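Local coordinates for germination protein (Bacillus megaterium, PDB 6O59), which serves as the A subunit of a spore germinant receptor, here its N-terminal domain, and probably takes part in responding to the nutrients that trigger germination, at residues L101-S110 with R119-G127; G245-A253 with I264-F272. All coordinates share one frame; numbering follows the deposited sequence.

Interaction 1 (L101-S110 with R119-G127)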
loop_
_atom_site.group_PDB
_atom_site.type_symbol
_atom_site.label_atom_id
_atom_site.label_comp_id
_atom_site.label_asym_id
_atom_site.label_seq_id
_atom_site.Cartn_x
_atom_site.Cartn_y
_atom_site.Cartn_z
ATOM N N LEU A 101 4.951 -14.425 1.973
ATOM C CA LEU A 101 5.141 -13.396 0.951
ATOM C C LEU A 101 4.433 -12.116 1.373
ATOM O O LEU A 101 5.066 -11.061 1.461
ATOM C CB LEU A 101 4.610 -13.884 -0.422
ATOM C CG LEU A 101 4.761 -12.928 -1.610
ATOM C CD1 LEU A 101 5.143 -13.680 -2.848
ATOM C CD2 LEU A 101 3.483 -12.161 -1.878
ATOM N N LEU A 102 3.122 -12.223 1.640
ATOM C CA LEU A 102 2.289 -11.080 1.969
ATOM C C LEU A 102 2.728 -10.377 3.247
ATOM O O LEU A 102 2.793 -9.150 3.245
ATOM C CB LEU A 102 0.809 -11.467 2.032
ATOM C CG LEU A 102 0.143 -11.724 0.676
ATOM C CD1 LEU A 102 -1.250 -12.295 0.850
ATOM C CD2 LEU A 102 0.135 -10.478 -0.202
ATOM N N SER A 103 3.110 -11.123 4.286
ATOM C CA SER A 103 3.548 -10.520 5.542
ATOM C C SER A 103 4.845 -9.739 5.356
ATOM O O SER A 103 4.977 -8.665 5.945
ATOM C CB SER A 103 3.708 -11.568 6.639
ATOM O OG SER A 103 5.019 -12.100 6.614
ATOM N N SER A 104 5.781 -10.248 4.529
ATOM C CA SER A 104 7.056 -9.569 4.284
ATOM C C SER A 104 6.817 -8.255 3.487
ATOM O O SER A 104 7.391 -7.203 3.814
ATOM C CB SER A 104 8.041 -10.502 3.589
ATOM O OG SER A 104 8.312 -10.148 2.245
ATOM N N LEU A 105 5.912 -8.318 2.492
ATOM C CA LEU A 105 5.520 -7.164 1.696
ATOM C C LEU A 105 4.935 -6.067 2.609
ATOM O O LEU A 105 5.374 -4.920 2.525
ATOM C CB LEU A 105 4.496 -7.607 0.625
ATOM C CG LEU A 105 3.894 -6.517 -0.278
ATOM C CD1 LEU A 105 4.881 -6.073 -1.318
ATOM C CD2 LEU A 105 2.675 -7.030 -0.970
ATOM N N MET A 106 3.994 -6.439 3.512
ATOM C CA MET A 106 3.309 -5.510 4.426
ATOM C C MET A 106 4.260 -4.933 5.474
ATOM O O MET A 106 4.000 -3.856 6.011
ATOM C CB MET A 106 2.101 -6.170 5.124
ATOM C CG MET A 106 0.994 -6.731 4.175
ATOM S SD MET A 106 0.764 -5.974 2.530
ATOM C CE MET A 106 -0.130 -4.571 2.950
ATOM N N SER A 107 5.374 -5.623 5.741
ATOM C CA SER A 107 6.361 -5.197 6.727
ATOM C C SER A 107 7.479 -4.319 6.097
ATOM O O SER A 107 8.528 -4.105 6.711
ATOM C CB SER A 107 6.954 -6.417 7.423
ATOM O OG SER A 107 7.792 -7.105 6.517
ATOM N N GLY A 108 7.240 -3.810 4.900
ATOM C CA GLY A 108 8.201 -2.949 4.226
ATOM C C GLY A 108 9.348 -3.620 3.506
ATOM O O GLY A 108 10.368 -2.970 3.272
ATOM N N ASP A 109 9.221 -4.915 3.144
ATOM C CA ASP A 109 10.287 -5.582 2.386
ATOM C C ASP A 109 10.069 -5.370 0.902
ATOM O O ASP A 109 8.982 -4.956 0.487
ATOM C CB ASP A 109 10.347 -7.091 2.691
ATOM C CG ASP A 109 10.971 -7.515 4.009
ATOM O OD1 ASP A 109 11.417 -6.633 4.772
ATOM O OD2 ASP A 109 11.014 -8.728 4.273
ATOM N N SER A 110 11.084 -5.644 0.095
ATOM C CA SER A 110 10.931 -5.596 -1.358
ATOM C C SER A 110 10.953 -7.020 -1.869
ATOM O O SER A 110 11.789 -7.827 -1.439
ATOM C CB SER A 110 12.013 -4.754 -2.019
ATOM O OG SER A 110 11.972 -3.455 -1.463
ATOM N N ARG A 119 9.606 -19.216 -6.233
ATOM C CA ARG A 119 10.139 -18.861 -4.893
ATOM C C ARG A 119 10.344 -17.351 -4.971
ATOM O O ARG A 119 10.810 -16.880 -6.021
ATOM C CB ARG A 119 11.384 -19.664 -4.489
ATOM C CG ARG A 119 11.206 -21.161 -4.244
ATOM C CD ARG A 119 12.338 -22.082 -3.796
ATOM N NE ARG A 119 11.966 -23.494 -3.686
ATOM C CZ ARG A 119 12.803 -24.498 -3.425
ATOM N NH1 ARG A 119 14.089 -24.260 -3.243
ATOM N NH2 ARG A 119 12.354 -25.739 -3.349
ATOM N N VAL A 120 9.947 -16.614 -3.940
ATOM C CA VAL A 120 10.081 -15.134 -4.019
ATOM C C VAL A 120 11.180 -14.699 -3.062
ATOM O O VAL A 120 11.243 -15.243 -1.966
ATOM C CB VAL A 120 8.737 -14.453 -3.723
ATOM C CG1 VAL A 120 8.891 -12.981 -3.416
ATOM C CG2 VAL A 120 7.773 -14.651 -4.872
ATOM N N LEU A 121 12.028 -13.778 -3.504
ATOM C CA LEU A 121 13.108 -13.258 -2.639
ATOM C C LEU A 121 12.642 -11.978 -1.951
ATOM O O LEU A 121 12.112 -11.112 -2.629
ATOM C CB LEU A 121 14.333 -12.984 -3.511
ATOM C CG LEU A 121 15.507 -12.332 -2.793
ATOM C CD1 LEU A 121 16.764 -12.460 -3.618
ATOM C CD2 LEU A 121 15.216 -10.874 -2.512
ATOM N N SER A 122 12.804 -11.928 -0.633
ATOM C CA SER A 122 12.514 -10.748 0.196
ATOM C C SER A 122 13.791 -10.063 0.688
ATOM O O SER A 122 14.694 -10.731 1.200
ATOM C CB SER A 122 11.661 -11.133 1.409
ATOM O OG SER A 122 10.358 -11.579 1.070
ATOM N N VAL A 123 13.843 -8.739 0.596
ATOM C CA VAL A 123 15.005 -8.007 1.095
ATOM C C VAL A 123 14.522 -6.877 2.023
ATOM O O VAL A 123 13.553 -6.186 1.704
ATOM C CB VAL A 123 15.966 -7.519 -0.032
ATOM C CG1 VAL A 123 15.246 -6.753 -1.142
ATOM C CG2 VAL A 123 17.145 -6.736 0.523
ATOM N N SER A 124 15.182 -6.735 3.186
ATOM C CA SER A 124 14.887 -5.721 4.186
ATOM C C SER A 124 16.006 -4.671 4.276
ATOM O O SER A 124 17.177 -5.037 4.324
ATOM C CB SER A 124 14.682 -6.381 5.543
ATOM O OG SER A 124 14.312 -5.413 6.513
ATOM N N THR A 125 15.637 -3.374 4.353
ATOM C CA THR A 125 16.572 -2.239 4.473
ATOM C C THR A 125 16.509 -1.594 5.911
ATOM O O THR A 125 17.344 -0.734 6.235
ATOM C CB THR A 125 16.330 -1.221 3.339
ATOM O OG1 THR A 125 16.362 -1.909 2.081
ATOM C CG2 THR A 125 17.392 -0.118 3.306
ATOM N N GLN A 126 15.573 -2.054 6.783
ATOM C CA GLN A 126 15.460 -1.572 8.173
ATOM C C GLN A 126 16.157 -2.565 9.183
ATOM O O GLN A 126 16.579 -3.665 8.782
ATOM C CB GLN A 126 13.978 -1.283 8.566
ATOM C CG GLN A 126 13.019 -2.500 8.648
ATOM C CD GLN A 126 11.817 -2.334 9.582
ATOM O OE1 GLN A 126 10.991 -3.248 9.734
ATOM N NE2 GLN A 126 11.682 -1.182 10.242
ATOM N N GLY A 127 16.286 -2.136 10.454
ATOM C CA GLY A 127 16.912 -2.908 11.532
ATOM C C GLY A 127 16.249 -2.857 12.907
ATOM O O GLY A 127 16.743 -3.485 13.853
#
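Ser110 and Val123 form an antiparallel hydrogen-bonded pair, Ser110 N to Val123 O and Val123 N to Ser110 O both measuring 3.0 Å, where strands 110-114 and 120-124 of a β-hairpin come together. The helix leading into the hairpin belongs to a β-α-β crossover: it comes from strand 91-95, runs over strand 120-124 and enters strand 110-114 beyond it. A Schellman motif ends this helix. Gly108, with positive phi (81°), is its C′ residue, and Asp109 N returns to Ser104 O while Gly108 N bonds Leu105 O. Ser104 O also accepts from Ser107 OG (2.7 Å), Ser107 OG and Asp109 N reaching it from opposite faces of the carbonyl plane.

Helix and strand meet through apolar and hydroxyl side chains. Leu101 CG lies anti to the backbone N (chi1 -179°), and its CD1 comes down on Val120 CG2 at 3.5 Å, the two side chains crossing at about a right angle. One turn on, Ser104 OG and Ser122 OG are hydrogen-bonded at 2.8 Å. Leu111 touches all four of these side chains, filling in beside them. On the other face of the sheet, Ser110 CB packs against Val123 CG1, and Ser110 OG bonds Asn53. Past the helix end the Asp109 carboxylate lies along the strand, OD2 near Ser122 CB and OD1 3.4 Å from Ser124 CB.

Interaction 2 (G245-A253 with I264-F272)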
loop_
_atom_site.group_PDB
_atom_site.type_symbol
_atom_site.label_atom_id
_atom_site.label_comp_id
_atom_site.label_asym_id
_atom_site.label_seq_id
_atom_site.Cartn_x
_atom_site.Cartn_y
_atom_site.Cartn_z
ATOM N N GLY A 245 -6.854 2.423 14.985
ATOM C CA GLY A 245 -7.879 1.907 15.881
ATOM C C GLY A 245 -9.248 1.859 15.236
ATOM O O GLY A 245 -9.924 0.828 15.306
ATOM N N ASN A 246 -9.652 2.960 14.557
ATOM C CA ASN A 246 -10.956 3.002 13.881
ATOM C C ASN A 246 -11.018 2.052 12.686
ATOM O O ASN A 246 -12.072 1.457 12.439
ATOM C CB ASN A 246 -11.323 4.403 13.458
ATOM C CG ASN A 246 -11.695 5.271 14.625
ATOM O OD1 ASN A 246 -11.040 6.269 14.915
ATOM N ND2 ASN A 246 -12.743 4.903 15.343
ATOM N N LEU A 247 -9.889 1.871 11.978
ATOM C CA LEU A 247 -9.832 0.926 10.860
ATOM C C LEU A 247 -10.073 -0.505 11.358
ATOM O O LEU A 247 -10.806 -1.240 10.703
ATOM C CB LEU A 247 -8.509 1.012 10.084
ATOM C CG LEU A 247 -8.343 2.202 9.155
ATOM C CD1 LEU A 247 -6.900 2.338 8.754
ATOM C CD2 LEU A 247 -9.261 2.120 7.936
ATOM N N LEU A 248 -9.533 -0.865 12.543
ATOM C CA LEU A 248 -9.727 -2.200 13.125
ATOM C C LEU A 248 -11.153 -2.384 13.664
ATOM O O LEU A 248 -11.552 -3.516 13.938
ATOM C CB LEU A 248 -8.696 -2.511 14.225
ATOM C CG LEU A 248 -7.234 -2.552 13.784
ATOM C CD1 LEU A 248 -6.326 -2.202 14.919
ATOM C CD2 LEU A 248 -6.861 -3.891 13.159
ATOM N N GLU A 249 -11.924 -1.287 13.793
ATOM C CA GLU A 249 -13.328 -1.322 14.240
ATOM C C GLU A 249 -14.300 -1.511 13.065
ATOM O O GLU A 249 -15.476 -1.748 13.307
ATOM C CB GLU A 249 -13.708 -0.014 14.964
ATOM C CG GLU A 249 -13.175 0.153 16.367
ATOM C CD GLU A 249 -13.310 1.559 16.918
ATOM O OE1 GLU A 249 -14.331 2.228 16.628
ATOM O OE2 GLU A 249 -12.387 1.991 17.647
ATOM N N GLY A 250 -13.833 -1.345 11.823
ATOM C CA GLY A 250 -14.691 -1.436 10.643
ATOM C C GLY A 250 -15.033 -0.098 10.002
ATOM O O GLY A 250 -15.898 -0.033 9.117
ATOM N N ARG A 251 -14.349 0.986 10.434
ATOM C CA ARG A 251 -14.555 2.329 9.911
ATOM C C ARG A 251 -13.666 2.560 8.694
ATOM O O ARG A 251 -12.798 1.730 8.385
ATOM C CB ARG A 251 -14.304 3.399 10.984
ATOM C CG ARG A 251 -15.079 3.146 12.262
ATOM C CD ARG A 251 -15.581 4.419 12.893
ATOM N NE ARG A 251 -15.739 4.201 14.324
ATOM C CZ ARG A 251 -16.110 5.126 15.194
ATOM N NH1 ARG A 251 -16.179 4.836 16.484
ATOM N NH2 ARG A 251 -16.377 6.360 14.790
ATOM N N ILE A 252 -13.913 3.689 8.001
ATOM C CA ILE A 252 -13.263 4.120 6.772
ATOM C C ILE A 252 -12.424 5.383 7.051
ATOM O O ILE A 252 -12.924 6.331 7.666
ATOM C CB ILE A 252 -14.346 4.352 5.659
ATOM C CG1 ILE A 252 -14.966 3.028 5.191
ATOM C CG2 ILE A 252 -13.794 5.136 4.440
ATOM C CD1 ILE A 252 -16.160 2.546 5.952
ATOM N N ALA A 253 -11.160 5.388 6.592
ATOM C CA ALA A 253 -10.262 6.539 6.738
ATOM C C ALA A 253 -10.098 7.266 5.382
ATOM O O ALA A 253 -9.899 6.626 4.359
ATOM C CB ALA A 253 -8.907 6.104 7.292
ATOM N N ILE A 264 -12.119 10.152 9.724
ATOM C CA ILE A 264 -12.764 8.884 10.099
ATOM C C ILE A 264 -14.239 9.001 9.807
ATOM O O ILE A 264 -14.869 9.997 10.182
ATOM C CB ILE A 264 -12.486 8.555 11.588
ATOM C CG1 ILE A 264 -10.962 8.371 11.878
ATOM C CG2 ILE A 264 -13.333 7.368 12.108
ATOM C CD1 ILE A 264 -10.248 7.272 11.132
ATOM N N ALA A 265 -14.785 8.001 9.109
ATOM C CA ALA A 265 -16.206 7.973 8.769
ATOM C C ALA A 265 -16.817 6.567 8.959
ATOM O O ALA A 265 -16.210 5.566 8.577
ATOM C CB ALA A 265 -16.423 8.464 7.341
ATOM N N PRO A 266 -18.033 6.464 9.539
ATOM C CA PRO A 266 -18.860 7.532 10.127
ATOM C C PRO A 266 -18.304 7.877 11.516
ATOM O O PRO A 266 -17.723 7.007 12.172
ATOM C CB PRO A 266 -20.274 6.902 10.165
ATOM C CG PRO A 266 -20.142 5.514 9.548
ATOM C CD PRO A 266 -18.696 5.161 9.710
ATOM N N ALA A 267 -18.437 9.145 11.949
ATOM C CA ALA A 267 -17.914 9.580 13.252
ATOM C C ALA A 267 -18.650 8.883 14.418
ATOM O O ALA A 267 -18.017 8.530 15.408
ATOM C CB ALA A 267 -18.008 11.091 13.384
ATOM N N LEU A 268 -19.962 8.644 14.277
ATOM C CA LEU A 268 -20.751 7.913 15.261
ATOM C C LEU A 268 -21.072 6.548 14.647
ATOM O O LEU A 268 -21.793 6.468 13.646
ATOM C CB LEU A 268 -22.008 8.690 15.689
ATOM C CG LEU A 268 -22.789 8.149 16.875
ATOM C CD1 LEU A 268 -21.996 8.268 18.179
ATOM C CD2 LEU A 268 -24.110 8.849 16.997
ATOM N N PHE A 269 -20.435 5.501 15.191
ATOM C CA PHE A 269 -20.489 4.131 14.710
ATOM C C PHE A 269 -20.518 3.184 15.906
ATOM O O PHE A 269 -19.470 2.843 16.469
ATOM C CB PHE A 269 -19.264 3.887 13.815
ATOM C CG PHE A 269 -19.260 2.651 12.956
ATOM C CD1 PHE A 269 -20.067 2.564 11.830
ATOM C CD2 PHE A 269 -18.380 1.610 13.214
ATOM C CE1 PHE A 269 -20.050 1.429 11.021
ATOM C CE2 PHE A 269 -18.352 0.481 12.397
ATOM C CZ PHE A 269 -19.183 0.399 11.301
ATOM N N ILE A 270 -21.739 2.794 16.312
ATOM C CA ILE A 270 -21.980 1.941 17.470
ATOM C C ILE A 270 -22.250 0.508 17.002
ATOM O O ILE A 270 -23.241 0.264 16.309
ATOM C CB ILE A 270 -23.134 2.517 18.347
ATOM C CG1 ILE A 270 -22.823 3.976 18.777
ATOM C CG2 ILE A 270 -23.378 1.626 19.564
ATOM C CD1 ILE A 270 -23.996 4.840 19.148
ATOM N N GLN A 271 -21.373 -0.435 17.402
ATOM C CA GLN A 271 -21.499 -1.844 17.011
ATOM C C GLN A 271 -21.934 -2.770 18.171
ATOM O O GLN A 271 -21.667 -2.473 19.337
ATOM C CB GLN A 271 -20.181 -2.354 16.414
ATOM C CG GLN A 271 -19.728 -1.602 15.160
ATOM C CD GLN A 271 -18.831 -2.443 14.280
ATOM O OE1 GLN A 271 -19.219 -2.851 13.184
ATOM N NE2 GLN A 271 -17.617 -2.746 14.738
ATOM N N PHE A 272 -22.594 -3.902 17.831
ATOM C CA PHE A 272 -23.055 -4.914 18.787
ATOM C C PHE A 272 -22.764 -6.316 18.262
ATOM O O PHE A 272 -21.710 -6.874 18.553
ATOM C CB PHE A 272 -24.557 -4.766 19.080
ATOM C CG PHE A 272 -24.993 -3.406 19.577
ATOM C CD1 PHE A 272 -24.763 -3.021 20.895
ATOM C CD2 PHE A 272 -25.652 -2.519 18.735
ATOM C CE1 PHE A 272 -25.173 -1.764 21.356
ATOM C CE2 PHE A 272 -26.070 -1.268 19.199
ATOM C CZ PHE A 272 -25.834 -0.903 20.509
#
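The Arg251 side chain makes two of the four hydrogen bonds to 264-272. Its NH2 bonds two successive carbonyls, Ala267 O at 2.8 Å and Pro266 O at 3.0 Å; the first is approached from above its carbonyl plane, 62° out, the second within it. From the same side chain, NH1 makes a salt bridge to Glu249 OE1 (3.2 Å), which steadies the guanidinium between Glu249 and the segment that follows strand 262-265.

Phe269 lies over one guanidinium face with its CB, and Asn246 ND2 sits over the opposite face. Ring and guanidinium planes are 44° apart, so this is no parallel stack. Glu249 O meets the ring at its edge. Ile264 adds the apolar part: CG2 packs against Asn246 CG (3.7 Å) and Arg251 CD.

Backbone bonds join Ile252 and Ala265 as an antiparallel hydrogen-bonded pair, Ile252 N to Ala265 O being 3.0 Å; Ala253 and Ile264 follow as a non-hydrogen-bonded pair. A Schellman turn at Gly250 brings the chain from helix to strand.

Within the sheet, strand 252-256 is flanked by 182-189 and strand 262-265 by 235-237. Helix 195-206 covers Ile252 and Pro266 on the face away from helix 240-248.

The two interactions follow one another along the chain, neither nested nor crossing, and stand about 29 Å apart between centres. From the N terminus, strands 27-34 and 40-47 come first, then strand 91-95; interaction 1 closes a short loop of eight residues, completing the first sheet. Helix 153-163 and strands 169-176 and 182-189 lead on to the second sheet, where interaction 2 closes ten residues between 245-253 and 264-272. Both sheets share the strand order 1-2-4-5-3, and the contacts occupy matching places: each ties a crossover helix and its Schellman end to the last hairpin. Interaction 2 also ties the segment after strand 262-265, the end of this construct, to the turn between helix 240-248 and strand 252-256.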